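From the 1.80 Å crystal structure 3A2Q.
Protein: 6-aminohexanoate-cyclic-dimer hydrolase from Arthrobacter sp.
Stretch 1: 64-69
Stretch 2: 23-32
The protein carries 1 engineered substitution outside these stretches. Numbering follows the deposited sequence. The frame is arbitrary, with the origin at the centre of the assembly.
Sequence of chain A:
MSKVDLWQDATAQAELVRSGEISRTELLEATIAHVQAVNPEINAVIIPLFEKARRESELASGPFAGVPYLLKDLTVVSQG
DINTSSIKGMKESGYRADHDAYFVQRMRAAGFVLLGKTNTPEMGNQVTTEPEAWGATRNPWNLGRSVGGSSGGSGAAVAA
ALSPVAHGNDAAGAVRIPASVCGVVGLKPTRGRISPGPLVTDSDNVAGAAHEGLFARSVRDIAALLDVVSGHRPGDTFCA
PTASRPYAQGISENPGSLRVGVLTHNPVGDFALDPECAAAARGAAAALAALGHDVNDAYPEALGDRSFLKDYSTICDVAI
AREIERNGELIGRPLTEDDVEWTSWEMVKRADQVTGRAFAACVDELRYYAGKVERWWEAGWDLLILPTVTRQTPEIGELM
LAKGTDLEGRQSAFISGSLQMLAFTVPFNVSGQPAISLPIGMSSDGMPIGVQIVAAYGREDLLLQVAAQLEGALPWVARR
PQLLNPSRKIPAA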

ATOM      1  N   PHE A  64      -9.341 -18.918   6.770  1.00 38.00           N
ATOM      2  CA  PHE A  64      -7.919 -18.675   7.010  1.00 38.13           C
ATOM      3  C   PHE A  64      -7.565 -18.844   8.484  1.00 37.31           C
ATOM      4  O   PHE A  64      -6.643 -18.206   8.986  1.00 37.51           O
ATOM      5  CB  PHE A  64      -7.544 -17.265   6.542  1.00 31.82           C
ATOM      6  CG  PHE A  64      -7.596 -17.091   5.055  1.00 35.93           C
ATOM      7  CD1 PHE A  64      -6.540 -17.519   4.255  1.00 34.10           C
ATOM      8  CD2 PHE A  64      -8.719 -16.538   4.446  1.00 33.69           C
ATOM      9  CE1 PHE A  64      -6.603 -17.402   2.868  1.00 32.79           C
ATOM     10  CE2 PHE A  64      -8.790 -16.418   3.062  1.00 36.04           C
ATOM     11  CZ  PHE A  64      -7.729 -16.851   2.271  1.00 34.06           C
ATOM     12  N   ALA A  65      -8.295 -19.716   9.173  1.00 39.68           N
ATOM     13  CA  ALA A  65      -8.048 -19.952  10.591  1.00 40.35           C
ATOM     14  C   ALA A  65      -6.581 -20.292  10.866  1.00 42.67           C
ATOM     15  O   ALA A  65      -6.038 -21.237  10.294  1.00 42.30           O
ATOM     16  CB  ALA A  65      -8.946 -21.074  11.099  1.00 43.97           C
ATOM     17  N   GLY A  66      -5.947 -19.506  11.733  1.00 42.59           N
ATOM     18  CA  GLY A  66      -4.558 -19.750  12.087  1.00 43.13           C
ATOM     19  C   GLY A  66      -3.498 -19.026  11.274  1.00 43.31           C
ATOM     20  O   GLY A  66      -2.328 -19.009  11.659  1.00 42.95           O
ATOM     21  N   VAL A  67      -3.887 -18.422  10.155  1.00 41.37           N
ATOM     22  CA  VAL A  67      -2.918 -17.721   9.321  1.00 38.25           C
ATOM     23  C   VAL A  67      -2.582 -16.349   9.884  1.00 37.49           C
ATOM     24  O   VAL A  67      -3.467 -15.533  10.138  1.00 37.42           O
ATOM     25  CB  VAL A  67      -3.426 -17.549   7.880  1.00 34.68           C
ATOM     26  CG1 VAL A  67      -2.340 -16.900   7.027  1.00 32.15           C
ATOM     27  CG2 VAL A  67      -3.819 -18.902   7.302  1.00 34.47           C
ATOM     28  N   PRO A  68      -1.285 -16.075  10.088  1.00 37.57           N
ATOM     29  CA  PRO A  68      -0.846 -14.788  10.628  1.00 35.45           C
ATOM     30  C   PRO A  68      -0.855 -13.682   9.580  1.00 31.05           C
ATOM     31  O   PRO A  68      -0.708 -13.947   8.386  1.00 31.95           O
ATOM     32  CB  PRO A  68       0.581 -15.077  11.114  1.00 32.18           C
ATOM     33  CG  PRO A  68       0.666 -16.586  11.170  1.00 38.37           C
ATOM     34  CD  PRO A  68      -0.152 -17.009   9.998  1.00 37.91           C
ATOM     35  N   TYR A  69      -1.030 -12.445  10.038  1.00 32.39           N
ATOM     36  CA  TYR A  69      -1.005 -11.283   9.154  1.00 31.78           C
ATOM     37  C   TYR A  69      -0.462 -10.103   9.945  1.00 31.25           C
ATOM     38  O   TYR A  69      -0.467 -10.115  11.177  1.00 31.55           O
ATOM     39  CB  TYR A  69      -2.406 -10.972   8.601  1.00 28.27           C
ATOM     40  CG  TYR A  69      -3.254 -10.056   9.450  1.00 32.77           C
ATOM     41  CD1 TYR A  69      -3.322  -8.690   9.181  1.00 30.12           C
ATOM     42  CD2 TYR A  69      -4.013 -10.558  10.507  1.00 34.05           C
ATOM     43  CE1 TYR A  69      -4.132  -7.844   9.939  1.00 31.22           C
ATOM     44  CE2 TYR A  69      -4.823  -9.720  11.273  1.00 31.81           C
ATOM     45  CZ  TYR A  69      -4.878  -8.366  10.982  1.00 34.18           C
ATOM     46  OH  TYR A  69      -5.682  -7.540  11.730  1.00 33.27           O
TER
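Stretch 2, residues 23-32: SRTELLEATI

Stretch 2 lies on stretch 1 as the first turns of a helix packed against a tight turn and the extended segment that follows it, a small and mainly van der Waals contact with no direct hydrogen bond across it and one bridging water. The two segments together bury 279 Å², and the residues that touch are at least 37 positions apart in the sequence.

The conformation of each side follows from its backbone angles and hydrogen bonds. Residues 24-32 are helical, with phi/psi near -65/-42 and an unbroken i to i+4 ladder that opens with L27 N to S23 O at 3.0 Å and runs to I32 N to L28 O at 2.8 Å. S23 precedes the helix as its N-cap; the capping bond from T25 N to S23 OG is weak, at 3.5 Å, while S23 N donates to E26 OE2 at 3.0 Å. In stretch 1, F64 to V67 form a type II beta turn closed by V67 N to F64 O at 3.0 Å, and P68 and Y69 have extended, strand-like angles.

The CA register gives the direction. G66 CA is 5.3 Å from R24 CA, and P68 CA is 6.9 Å from L28 CA, so both chains advance the same way along the contact, with a wider spacing at the second pair.

G66 has no side chain, and the helix passes close to it: an ideal CB would point toward the helix, tight against R24 CG at 3.5 Å, while at phi/psi 92/-12 it would also jam against the preceding carbonyl oxygen, which by itself calls for glycine. Water 1 joins the two main chains here, donating to R24 O at 2.6 Å and to G66 O at 2.9 Å.

Beside this point, the extended R24 side chain (m, t, t for chi1 to chi3) brings its guanidinium to A65, whose CB lies over one face of the group, 3.9 Å from R24 NH2. L27 points its CA-to-CB bond toward stretch 1, and its CD2 serves three successive residues: it is 3.8 Å from G66 O, 4.5 Å from V67 CA and 4.3 Å from P68 CD. V67 directs its own CB away, so its approach to L27 is made through the backbone. P68 points toward the helix and reaches one turn further, where P68 CG is 4.1 Å from T31 OG1. That hydroxyl donates to L27 O at 2.6 Å, within its own helix.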

ATOM      1  N   SER A  23      -0.170 -27.848  12.471  1.00 56.94           N
ATOM      2  CA  SER A  23      -1.024 -27.384  13.551  1.00 56.85           C
ATOM      3  C   SER A  23      -1.000 -25.860  13.584  1.00 56.92           C
ATOM      4  O   SER A  23      -0.086 -25.240  13.043  1.00 57.63           O
ATOM      5  CB  SER A  23      -0.525 -27.937  14.887  1.00 55.17           C
ATOM      6  OG  SER A  23      -1.277 -27.417  15.964  1.00 61.11           O
ATOM      7  N   ARG A  24      -1.999 -25.260  14.223  1.00 56.14           N
ATOM      8  CA  ARG A  24      -2.069 -23.805  14.319  1.00 55.21           C
ATOM      9  C   ARG A  24      -0.894 -23.269  15.125  1.00 54.58           C
ATOM     10  O   ARG A  24      -0.391 -22.173  14.865  1.00 54.29           O
ATOM     11  CB  ARG A  24      -3.372 -23.375  14.992  1.00 54.19           C
ATOM     12  CG  ARG A  24      -4.617 -23.867  14.288  1.00 55.07           C
ATOM     13  CD  ARG A  24      -5.868 -23.356  14.974  1.00 51.85           C
ATOM     14  NE  ARG A  24      -7.071 -23.784  14.270  1.00 53.07           N
ATOM     15  CZ  ARG A  24      -8.298 -23.373  14.572  1.00 53.26           C
ATOM     16  NH1 ARG A  24      -8.486 -22.519  15.569  1.00 50.85           N
ATOM     17  NH2 ARG A  24      -9.334 -23.816  13.874  1.00 55.54           N
ATOM     18  N   THR A  25      -0.466 -24.051  16.109  1.00 53.79           N
ATOM     19  CA  THR A  25       0.645 -23.670  16.967  1.00 51.10           C
ATOM     20  C   THR A  25       1.952 -23.798  16.208  1.00 48.57           C
ATOM     21  O   THR A  25       2.846 -22.967  16.355  1.00 50.30           O
ATOM     22  CB  THR A  25       0.718 -24.565  18.211  1.00 51.08           C
ATOM     23  OG1 THR A  25      -0.580 -24.664  18.804  1.00 56.81           O
ATOM     24  CG2 THR A  25       1.688 -23.979  19.223  1.00 48.07           C
ATOM     25  N   GLU A  26       2.060 -24.849  15.402  1.00 45.64           N
ATOM     26  CA  GLU A  26       3.261 -25.078  14.611  1.00 48.26           C
ATOM     27  C   GLU A  26       3.486 -23.913  13.654  1.00 47.53           C
ATOM     28  O   GLU A  26       4.542 -23.282  13.666  1.00 47.95           O
ATOM     29  CB  GLU A  26       3.138 -26.384  13.823  1.00 45.26           C
ATOM     30  CG  GLU A  26       3.407 -27.633  14.650  1.00 56.41           C
ATOM     31  CD  GLU A  26       3.243 -28.914  13.852  1.00 59.90           C
ATOM     32  OE1 GLU A  26       3.750 -29.963  14.301  1.00 63.48           O
ATOM     33  OE2 GLU A  26       2.602 -28.872  12.781  1.00 63.28           O
ATOM     34  N   LEU A  27       2.478 -23.627  12.835  1.00 48.30           N
ATOM     35  CA  LEU A  27       2.562 -22.534  11.874  1.00 45.71           C
ATOM     36  C   LEU A  27       2.881 -21.220  12.577  1.00 45.64           C
ATOM     37  O   LEU A  27       3.796 -20.497  12.174  1.00 44.97           O
ATOM     38  CB  LEU A  27       1.241 -22.403  11.107  1.00 47.45           C
ATOM     39  CG  LEU A  27       1.156 -21.284  10.063  1.00 44.82           C
ATOM     40  CD1 LEU A  27       2.231 -21.477   9.004  1.00 40.88           C
ATOM     41  CD2 LEU A  27      -0.225 -21.285   9.431  1.00 40.27           C
ATOM     42  N   LEU A  28       2.134 -20.924  13.637  1.00 44.15           N
ATOM     43  CA  LEU A  28       2.326 -19.691  14.393  1.00 44.20           C
ATOM     44  C   LEU A  28       3.712 -19.614  15.023  1.00 44.99           C
ATOM     45  O   LEU A  28       4.400 -18.602  14.896  1.00 42.68           O
ATOM     46  CB  LEU A  28       1.271 -19.573  15.495  1.00 42.73           C
ATOM     47  CG  LEU A  28       0.775 -18.168  15.859  1.00 49.90           C
ATOM     48  CD1 LEU A  28      -0.026 -18.250  17.150  1.00 45.12           C
ATOM     49  CD2 LEU A  28       1.934 -17.201  16.026  1.00 49.69           C
ATOM     50  N   GLU A  29       4.116 -20.678  15.713  1.00 45.52           N
ATOM     51  CA  GLU A  29       5.424 -20.704  16.359  1.00 44.36           C
ATOM     52  C   GLU A  29       6.552 -20.718  15.335  1.00 43.66           C
ATOM     53  O   GLU A  29       7.614 -20.138  15.562  1.00 43.53           O
ATOM     54  CB  GLU A  29       5.540 -21.919  17.284  1.00 45.28           C
ATOM     55  CG  GLU A  29       4.610 -21.873  18.484  1.00 39.54           C
ATOM     56  CD  GLU A  29       4.742 -20.586  19.278  1.00 40.66           C
ATOM     57  OE1 GLU A  29       5.875 -20.081  19.411  1.00 42.90           O
ATOM     58  OE2 GLU A  29       3.714 -20.082  19.780  1.00 46.27           O
ATOM     59  N   ALA A  30       6.321 -21.382  14.208  1.00 43.60           N
ATOM     60  CA  ALA A  30       7.319 -21.439  13.149  1.00 42.60           C
ATOM     61  C   ALA A  30       7.459 -20.040  12.557  1.00 43.15           C
ATOM     62  O   ALA A  30       8.548 -19.630  12.150  1.00 44.15           O
ATOM     63  CB  ALA A  30       6.890 -22.427  12.070  1.00 39.51           C
ATOM     64  N   THR A  31       6.348 -19.309  12.523  1.00 40.38           N
ATOM     65  CA  THR A  31       6.338 -17.952  11.990  1.00 39.47           C
ATOM     66  C   THR A  31       6.997 -16.977  12.967  1.00 38.91           C
ATOM     67  O   THR A  31       7.779 -16.116  12.562  1.00 38.84           O
ATOM     68  CB  THR A  31       4.894 -17.487  11.693  1.00 39.56           C
ATOM     69  OG1 THR A  31       4.298 -18.367  10.729  1.00 38.22           O
ATOM     70  CG2 THR A  31       4.892 -16.068  11.146  1.00 38.86           C
ATOM     71  N   ILE A  32       6.685 -17.115  14.254  1.00 38.69           N
ATOM     72  CA  ILE A  32       7.266 -16.244  15.272  1.00 41.18           C
ATOM     73  C   ILE A  32       8.784 -16.424  15.339  1.00 41.88           C
ATOM     74  O   ILE A  32       9.529 -15.449  15.464  1.00 42.25           O
ATOM     75  CB  ILE A  32       6.666 -16.529  16.672  1.00 43.56           C
ATOM     76  CG1 ILE A  32       5.166 -16.227  16.667  1.00 43.08           C
ATOM     77  CG2 ILE A  32       7.365 -15.680  17.723  1.00 42.75           C
ATOM     78  CD1 ILE A  32       4.473 -16.516  17.981  1.00 43.60           C
TER
HETATM   79  O   HOH W   1      -1.876 -20.134  14.313  1.00 39.30           O